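Local coordinates for protein telomerase reverse transcriptase (Takifugu rubripes, PDB 4LMO) that serves as the catalytic reverse transcriptase of telomerase, elongating telomeres by copying an RNA template, and is represented here by its RNA-binding domain, at residues R85-Y88 against S89-Q93; G187-P190 against P191-S195; R234-R237 against Q238-A242. All blocks are in the same frame, centred on the assembly; numbering follows the deposited sequence.

Along the RNA-binding domain the three contacts come in series, each at the start of a helix: contact 1 opens helix 88-93, contact 2 opens helix 191-220, and contact 3 leads from strand 234-237 into helix 238-251. Contacts 1 and 3 are neighbours, with centres 16 Å apart; they pack directly, Leu92 O lying 3.2 Å from Arg237 NH1. Contact 2 lies on the other side of the chain's centre, its nearest atoms about 28 Å from contact 1 and about 32 Å from contact 3. Helix 191-220 spans this separation: it begins at contact 2, in a region inferred to meet the RNA template, and its far part touches contact 1.

Contact 1 of 3, residues R85-Y88 against S89-Q93; sequences RCPY and SRLLQ
Pro87 and Arg90 face each other across the first turn of helix 88-93, a helix N-terminus with proline at the N-cap, reached from helix 73-85 by a short loop. Pro87 is also the centre of an inverse gamma turn, closed by a weak bond from Tyr88 N to Cys86 O, so the chain turns sharply just before the helix starts. The Arg90 side chain can be followed outward along the proline. CB sits 3.3 Å from Pro87 O, and CG passes Pro87 CB at 4.2 Å. CG lies anti to the carbonyl carbon (chi1 -81°), which carries the chain back toward Pro87, and a bend at chi2 leads it past the pyrrolidine ring. At the tip, Arg90 NH1 approaches Pro87 CB to 3.4 Å and Pro87 CG to 3.7 Å, an oblique contact of the guanidinium with ring carbons.

Two backbone bonds define the helical start. Leu91 N donates to Pro87 O at 3.0 Å with an N-H...O angle of 163°, and Leu92 N donates to Tyr88 O at 2.9 Å. The buried side chains of Tyr88 and Leu92 both reach helices 119-133 and 191-220, so the short helix is wedged against the body of the domain, while the Tyr88 hydroxyl is hydrogen-bonded to His83. Cys86 bridges from the loop to Leu91 and Tyr88. Its SG touches Leu91 CD1 at 3.8 Å and stands 3.7 Å above the plane of the Tyr88 ring, over its centre.

Contact 2 of 3, residues G187-P190 against P191-S195; sequences GRVP and PSELS
The guanidinium of Arg188 approaches the ring of Pro191 obliquely, NH2 lying 4.3 Å from Pro191 CD, a loose contact at the protein surface. The second flat group, the Glu193 carboxylate, points away from the loop: its OE2 forms a salt bridge with Arg68, and Arg197 offers a long, weak ion pair to the same oxygen. The aliphatic part of Glu193 does the local packing. Its CB lies 3.9 Å from Pro190 CG, the two side chains running side by side, and its CG meets Val189 CG1 at 4.0 Å. CG anti to the backbone N (chi1 176°) sets it beside the valine, and the bend at chi2 turns the carboxylate toward Arg68.

Pro190 O accepts from two backbone amides of the first turn. Leu194 N donates to it at 3.1 Å with an N-H...O angle of 167°, whereas the bond from Glu193 N is weak, at 126°. Pro191 has no N-H, and the i to i-4 pattern calls for none at this first position. This is a helix N-terminus with Pro190 at the N-cap and Pro191 at the first helical position, inside a region that by similarity interacts with the RNA template.

Contact 3 of 3, residues R234-R237 against Q238-A242; sequences RFYR and QEVWA
Tyr236 and Trp241 pack together where strand 234-237, one arm of an antiparallel hairpin with strand 221-224, turns into helix 238-251. The close-packed part comprises the apolar side chains and the cap carbonyl. Tyr236 CD2 lies 3.9 Å from Trp241 CE3, and with ring planes at 45° the pair is oblique. Val240 CG1 adds an apolar contact with Tyr236 CD1 at 4.3 Å. Trp241 also stacks on Tyr222 of the partner strand, so the tryptophan ties the helix start to both arms of the hairpin, and the Tyr236 hydroxyl is hydrogen-bonded to Leu113 O.

Arg237, the N-cap residue, supplies the carbonyl that begins the helix. Its O accepts Trp241 N at 3.0 Å, and a weak, strongly bent bond comes from Val240 N at 2.8 Å.

Beyond this cap the fit is looser and hydrated, although Arg237 itself is buried against helix 88-93 and the neighbouring loops. Its chain, bent at chi2 and again at chi3 (-52°), curls back so that NE and NH2 face Glu239. Glu239 OE2 comes in at the edge of the guanidinium, near its plane, 3.4 Å from Arg237 NH2, while the carboxylate is turned 70° from that plane; Arg237 NE reaches Glu239 OE1 at 3.5 Å. Both bonds of this salt bridge are weak. NH1 finds its stronger partner in Cys96 O, whose residue is disulfide-bonded to Cys117. A leucine in place of Arg237 would probably leave the Glu239 carboxylate without its charged mate and Cys96 O without this donor. A water bridges the ion pair, accepting from Arg237 NE at 2.9 Å and donating to Glu239 OE1 at 2.8 Å.

Contact 1 of 3, residues R85-Y88 against S89-Q93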
loop_
_atom_site.group_PDB
_atom_site.type_symbol
_atom_site.label_atom_id
_atom_site.label_comp_id
_atom_site.label_asym_id
_atom_site.label_seq_id
_atom_site.Cartn_x
_atom_site.Cartn_y
_atom_site.Cartn_z
ATOM N N ARG A 85 -0.784 -2.534 -14.378
ATOM C CA ARG A 85 -1.025 -3.835 -15.003
ATOM C C ARG A 85 -1.391 -4.921 -13.984
ATOM O O ARG A 85 -1.796 -6.022 -14.363
ATOM C CB ARG A 85 0.195 -4.275 -15.821
ATOM C CG ARG A 85 0.398 -3.507 -17.119
ATOM C CD ARG A 85 1.370 -4.219 -18.052
ATOM N NE ARG A 85 2.770 -3.886 -17.782
ATOM C CZ ARG A 85 3.595 -4.609 -17.024
ATOM N NH1 ARG A 85 3.177 -5.726 -16.436
ATOM N NH2 ARG A 85 4.849 -4.211 -16.851
ATOM N N CYS A 86 -1.246 -4.604 -12.697
ATOM C CA CYS A 86 -1.525 -5.551 -11.616
ATOM C C CYS A 86 -3.014 -5.909 -11.537
ATOM O O CYS A 86 -3.866 -5.017 -11.534
ATOM C CB CYS A 86 -1.040 -4.990 -10.279
ATOM S SG CYS A 86 -1.031 -6.184 -8.923
ATOM N N PRO A 87 -3.328 -7.218 -11.483
ATOM C CA PRO A 87 -4.715 -7.674 -11.462
ATOM C C PRO A 87 -5.235 -7.844 -10.032
ATOM O O PRO A 87 -5.487 -8.969 -9.588
ATOM C CB PRO A 87 -4.635 -9.026 -12.179
ATOM C CG PRO A 87 -3.240 -9.518 -11.920
ATOM C CD PRO A 87 -2.389 -8.356 -11.471
ATOM N N TYR A 88 -5.404 -6.726 -9.329
ATOM C CA TYR A 88 -5.741 -6.735 -7.902
ATOM C C TYR A 88 -6.952 -7.593 -7.532
ATOM O O TYR A 88 -6.939 -8.267 -6.501
ATOM C CB TYR A 88 -5.923 -5.308 -7.382
ATOM C CG TYR A 88 -4.633 -4.530 -7.307
ATOM C CD1 TYR A 88 -4.311 -3.581 -8.279
ATOM C CD2 TYR A 88 -3.725 -4.746 -6.269
ATOM C CE1 TYR A 88 -3.124 -2.868 -8.211
ATOM C CE2 TYR A 88 -2.539 -4.037 -6.194
ATOM C CZ TYR A 88 -2.243 -3.101 -7.164
ATOM O OH TYR A 88 -1.062 -2.399 -7.086
ATOM N N SER A 89 -7.983 -7.561 -8.374
ATOM C CA SER A 89 -9.178 -8.374 -8.167
ATOM C C SER A 89 -8.859 -9.864 -8.222
ATOM O O SER A 89 -9.295 -10.615 -7.350
ATOM C CB SER A 89 -10.267 -8.014 -9.178
ATOM O OG SER A 89 -10.744 -6.701 -8.949
ATOM N N ARG A 90 -8.092 -10.278 -9.234
ATOM C CA ARG A 90 -7.628 -11.664 -9.346
ATOM C C ARG A 90 -6.843 -12.105 -8.110
ATOM O O ARG A 90 -7.082 -13.188 -7.573
ATOM C CB ARG A 90 -6.764 -11.865 -10.595
ATOM C CG ARG A 90 -7.526 -12.049 -11.896
ATOM C CD ARG A 90 -6.741 -12.959 -12.831
ATOM N NE ARG A 90 -6.974 -12.657 -14.243
ATOM C CZ ARG A 90 -6.131 -11.977 -15.020
ATOM N NH1 ARG A 90 -4.984 -11.519 -14.535
ATOM N NH2 ARG A 90 -6.437 -11.758 -16.293
ATOM N N LEU A 91 -5.915 -11.259 -7.662
ATOM C CA LEU A 91 -5.082 -11.568 -6.497
ATOM C C LEU A 91 -5.876 -11.642 -5.190
ATOM O O LEU A 91 -5.553 -12.443 -4.317
ATOM C CB LEU A 91 -3.912 -10.583 -6.380
ATOM C CG LEU A 91 -2.829 -10.683 -7.462
ATOM C CD1 LEU A 91 -1.874 -9.503 -7.375
ATOM C CD2 LEU A 91 -2.062 -11.998 -7.381
ATOM N N LEU A 92 -6.911 -10.815 -5.064
ATOM C CA LEU A 92 -7.857 -10.931 -3.955
ATOM C C LEU A 92 -8.689 -12.211 -4.087
ATOM O O LEU A 92 -8.985 -12.872 -3.090
ATOM C CB LEU A 92 -8.778 -9.708 -3.888
ATOM C CG LEU A 92 -8.235 -8.392 -3.312
ATOM C CD1 LEU A 92 -9.105 -7.220 -3.740
ATOM C CD2 LEU A 92 -8.106 -8.444 -1.795
ATOM N N GLN A 93 -9.052 -12.551 -5.324
ATOM C CA GLN A 93 -9.865 -13.732 -5.607
ATOM C C GLN A 93 -9.100 -15.040 -5.451
ATOM O O GLN A 93 -9.704 -16.100 -5.284
ATOM C CB GLN A 93 -10.481 -13.649 -7.007
ATOM C CG GLN A 93 -11.765 -12.833 -7.071
ATOM C CD GLN A 93 -12.864 -13.386 -6.179
ATOM O OE1 GLN A 93 -13.313 -12.721 -5.249
ATOM N NE2 GLN A 93 -13.289 -14.613 -6.452
#

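Contact 2 of 3, residues G187-P190 against P191-S195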
loop_
_atom_site.group_PDB
_atom_site.type_symbol
_atom_site.label_atom_id
_atom_site.label_comp_id
_atom_site.label_asym_id
_atom_site.label_seq_id
_atom_site.Cartn_x
_atom_site.Cartn_y
_atom_site.Cartn_z
ATOM N N GLY A 187 35.823 3.627 -4.644
ATOM C CA GLY A 187 36.393 4.189 -3.422
ATOM C C GLY A 187 35.653 3.771 -2.165
ATOM O O GLY A 187 34.575 3.174 -2.235
ATOM N N ARG A 188 36.242 4.086 -1.013
ATOM C CA ARG A 188 35.650 3.778 0.290
ATOM C C ARG A 188 34.373 4.582 0.539
ATOM O O ARG A 188 34.243 5.716 0.069
ATOM C CB ARG A 188 36.663 4.009 1.422
ATOM C CG ARG A 188 37.417 5.331 1.347
ATOM C CD ARG A 188 38.165 5.635 2.638
ATOM N NE ARG A 188 37.265 6.035 3.722
ATOM C CZ ARG A 188 36.836 7.279 3.932
ATOM N NH1 ARG A 188 37.216 8.271 3.134
ATOM N NH2 ARG A 188 36.019 7.533 4.946
ATOM N N VAL A 189 33.439 3.980 1.272
ATOM C CA VAL A 189 32.153 4.607 1.582
ATOM C C VAL A 189 32.195 5.239 2.980
ATOM O O VAL A 189 32.186 4.524 3.987
ATOM C CB VAL A 189 30.982 3.600 1.458
ATOM C CG1 VAL A 189 29.662 4.244 1.858
ATOM C CG2 VAL A 189 30.892 3.055 0.038
ATOM N N PRO A 190 32.248 6.585 3.042
ATOM C CA PRO A 190 32.349 7.309 4.310
ATOM C C PRO A 190 31.034 7.297 5.101
ATOM O O PRO A 190 29.966 7.190 4.499
ATOM C CB PRO A 190 32.703 8.732 3.873
ATOM C CG PRO A 190 32.112 8.865 2.513
ATOM C CD PRO A 190 32.176 7.502 1.887
ATOM N N PRO A 191 31.115 7.406 6.445
ATOM C CA PRO A 191 29.952 7.367 7.338
ATOM C C PRO A 191 28.766 8.231 6.897
ATOM O O PRO A 191 27.623 7.777 6.982
ATOM C CB PRO A 191 30.519 7.884 8.661
ATOM C CG PRO A 191 31.937 7.435 8.642
ATOM C CD PRO A 191 32.378 7.500 7.205
ATOM N N SER A 192 29.039 9.450 6.430
ATOM C CA SER A 192 27.988 10.390 6.024
ATOM C C SER A 192 27.227 9.919 4.785
ATOM O O SER A 192 26.032 10.184 4.644
ATOM C CB SER A 192 28.567 11.787 5.788
ATOM O OG SER A 192 29.314 11.836 4.585
ATOM N N GLU A 193 27.932 9.232 3.890
ATOM C CA GLU A 193 27.320 8.636 2.708
ATOM C C GLU A 193 26.456 7.433 3.083
ATOM O O GLU A 193 25.335 7.294 2.588
ATOM C CB GLU A 193 28.390 8.251 1.676
ATOM C CG GLU A 193 27.872 7.526 0.436
ATOM C CD GLU A 193 26.922 8.358 -0.415
ATOM O OE1 GLU A 193 26.781 9.578 -0.172
ATOM O OE2 GLU A 193 26.313 7.787 -1.343
ATOM N N LEU A 194 26.980 6.572 3.956
ATOM C CA LEU A 194 26.222 5.426 4.461
ATOM C C LEU A 194 24.961 5.883 5.196
ATOM O O LEU A 194 23.889 5.309 5.012
ATOM C CB LEU A 194 27.088 4.545 5.370
ATOM C CG LEU A 194 26.442 3.314 6.024
ATOM C CD1 LEU A 194 25.859 2.354 4.994
ATOM C CD2 LEU A 194 27.435 2.594 6.923
ATOM N N SER A 195 25.111 6.922 6.016
ATOM C CA SER A 195 24.006 7.536 6.753
ATOM C C SER A 195 22.930 8.094 5.817
ATOM O O SER A 195 21.735 7.975 6.093
ATOM C CB SER A 195 24.540 8.639 7.673
ATOM O OG SER A 195 23.495 9.454 8.178
#

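Contact 3 of 3, residues R234-R237 against Q238-A242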
loop_
_atom_site.group_PDB
_atom_site.type_symbol
_atom_site.label_atom_id
_atom_site.label_comp_id
_atom_site.label_asym_id
_atom_site.label_seq_id
_atom_site.Cartn_x
_atom_site.Cartn_y
_atom_site.Cartn_z
ATOM N N ARG A 234 -11.484 -8.373 12.963
ATOM C CA ARG A 234 -11.876 -9.087 11.749
ATOM C C ARG A 234 -11.731 -8.202 10.511
ATOM O O ARG A 234 -12.218 -7.071 10.493
ATOM C CB ARG A 234 -13.321 -9.587 11.859
ATOM C CG ARG A 234 -13.519 -10.767 12.798
ATOM C CD ARG A 234 -14.977 -11.195 12.833
ATOM N NE ARG A 234 -15.185 -12.409 13.623
ATOM C CZ ARG A 234 -16.357 -13.029 13.762
ATOM N NH1 ARG A 234 -17.444 -12.564 13.161
ATOM N NH2 ARG A 234 -16.439 -14.126 14.503
ATOM N N PHE A 235 -11.064 -8.723 9.484
ATOM C CA PHE A 235 -10.944 -8.042 8.196
ATOM C C PHE A 235 -11.969 -8.582 7.206
ATOM O O PHE A 235 -11.918 -9.755 6.841
ATOM C CB PHE A 235 -9.553 -8.251 7.593
ATOM C CG PHE A 235 -8.445 -7.593 8.355
ATOM C CD1 PHE A 235 -7.673 -8.326 9.248
ATOM C CD2 PHE A 235 -8.151 -6.247 8.161
ATOM C CE1 PHE A 235 -6.636 -7.728 9.946
ATOM C CE2 PHE A 235 -7.117 -5.642 8.858
ATOM C CZ PHE A 235 -6.359 -6.383 9.751
ATOM N N TYR A 236 -12.888 -7.730 6.764
ATOM C CA TYR A 236 -13.815 -8.102 5.701
ATOM C C TYR A 236 -13.389 -7.468 4.384
ATOM O O TYR A 236 -13.070 -6.280 4.344
ATOM C CB TYR A 236 -15.243 -7.657 6.035
ATOM C CG TYR A 236 -15.921 -8.452 7.127
ATOM C CD1 TYR A 236 -16.721 -9.553 6.823
ATOM C CD2 TYR A 236 -15.775 -8.092 8.467
ATOM C CE1 TYR A 236 -17.348 -10.280 7.826
ATOM C CE2 TYR A 236 -16.396 -8.812 9.475
ATOM C CZ TYR A 236 -17.180 -9.901 9.151
ATOM O OH TYR A 236 -17.794 -10.610 10.157
ATOM N N ARG A 237 -13.380 -8.257 3.312
ATOM C CA ARG A 237 -13.296 -7.704 1.961
ATOM C C ARG A 237 -14.375 -6.632 1.865
ATOM O O ARG A 237 -15.522 -6.873 2.263
ATOM C CB ARG A 237 -13.552 -8.784 0.911
ATOM C CG ARG A 237 -12.466 -9.844 0.774
ATOM C CD ARG A 237 -11.410 -9.465 -0.253
ATOM N NE ARG A 237 -11.995 -9.098 -1.543
ATOM C CZ ARG A 237 -12.102 -9.907 -2.593
ATOM N NH1 ARG A 237 -11.658 -11.156 -2.538
ATOM N NH2 ARG A 237 -12.654 -9.456 -3.712
ATOM N N GLN A 238 -14.019 -5.454 1.359
ATOM C CA GLN A 238 -14.937 -4.311 1.389
ATOM C C GLN A 238 -16.276 -4.599 0.694
ATOM O O GLN A 238 -17.296 -4.008 1.047
ATOM C CB GLN A 238 -14.273 -3.029 0.852
ATOM C CG GLN A 238 -14.794 -2.513 -0.484
ATOM C CD GLN A 238 -13.968 -2.972 -1.664
ATOM O OE1 GLN A 238 -12.773 -3.244 -1.533
ATOM N NE2 GLN A 238 -14.597 -3.048 -2.831
ATOM N N GLU A 239 -16.260 -5.518 -0.272
ATOM C CA GLU A 239 -17.475 -5.959 -0.964
ATOM C C GLU A 239 -18.430 -6.673 -0.009
ATOM O O GLU A 239 -19.640 -6.435 -0.045
ATOM C CB GLU A 239 -17.141 -6.884 -2.141
ATOM C CG GLU A 239 -16.327 -6.244 -3.258
ATOM C CD GLU A 239 -14.828 -6.406 -3.076
ATOM O OE1 GLU A 239 -14.366 -6.586 -1.924
ATOM O OE2 GLU A 239 -14.104 -6.351 -4.095
ATOM N N VAL A 240 -17.879 -7.541 0.838
ATOM C CA VAL A 240 -18.671 -8.264 1.834
ATOM C C VAL A 240 -19.155 -7.297 2.915
ATOM O O VAL A 240 -20.268 -7.438 3.431
ATOM C CB VAL A 240 -17.891 -9.427 2.488
ATOM C CG1 VAL A 240 -18.852 -10.404 3.151
ATOM C CG2 VAL A 240 -17.038 -10.158 1.466
ATOM N N TRP A 241 -18.319 -6.314 3.243
ATOM C CA TRP A 241 -18.689 -5.287 4.216
ATOM C C TRP A 241 -19.803 -4.413 3.704
ATOM O O TRP A 241 -20.732 -4.093 4.443
ATOM C CB TRP A 241 -17.487 -4.446 4.627
ATOM C CG TRP A 241 -17.824 -3.500 5.753
ATOM C CD1 TRP A 241 -18.016 -2.123 5.680
ATOM C CD2 TRP A 241 -18.061 -3.844 7.160
ATOM N NE1 TRP A 241 -18.327 -1.607 6.913
ATOM C CE2 TRP A 241 -18.376 -2.585 7.844
ATOM C CE3 TRP A 241 -18.038 -5.026 7.897
ATOM C CZ2 TRP A 241 -18.649 -2.535 9.203
ATOM C CZ3 TRP A 241 -18.318 -4.961 9.268
ATOM C CH2 TRP A 241 -18.613 -3.744 9.904
ATOM N N ALA A 242 -19.721 -4.031 2.431
ATOM C CA ALA A 242 -20.783 -3.267 1.776
ATOM C C ALA A 242 -22.113 -4.032 1.752
ATOM O O ALA A 242 -23.179 -3.428 1.866
ATOM C CB ALA A 242 -20.365 -2.869 0.368
HETATM O O HOH W 1 -11.608 -6.226 -1.799
#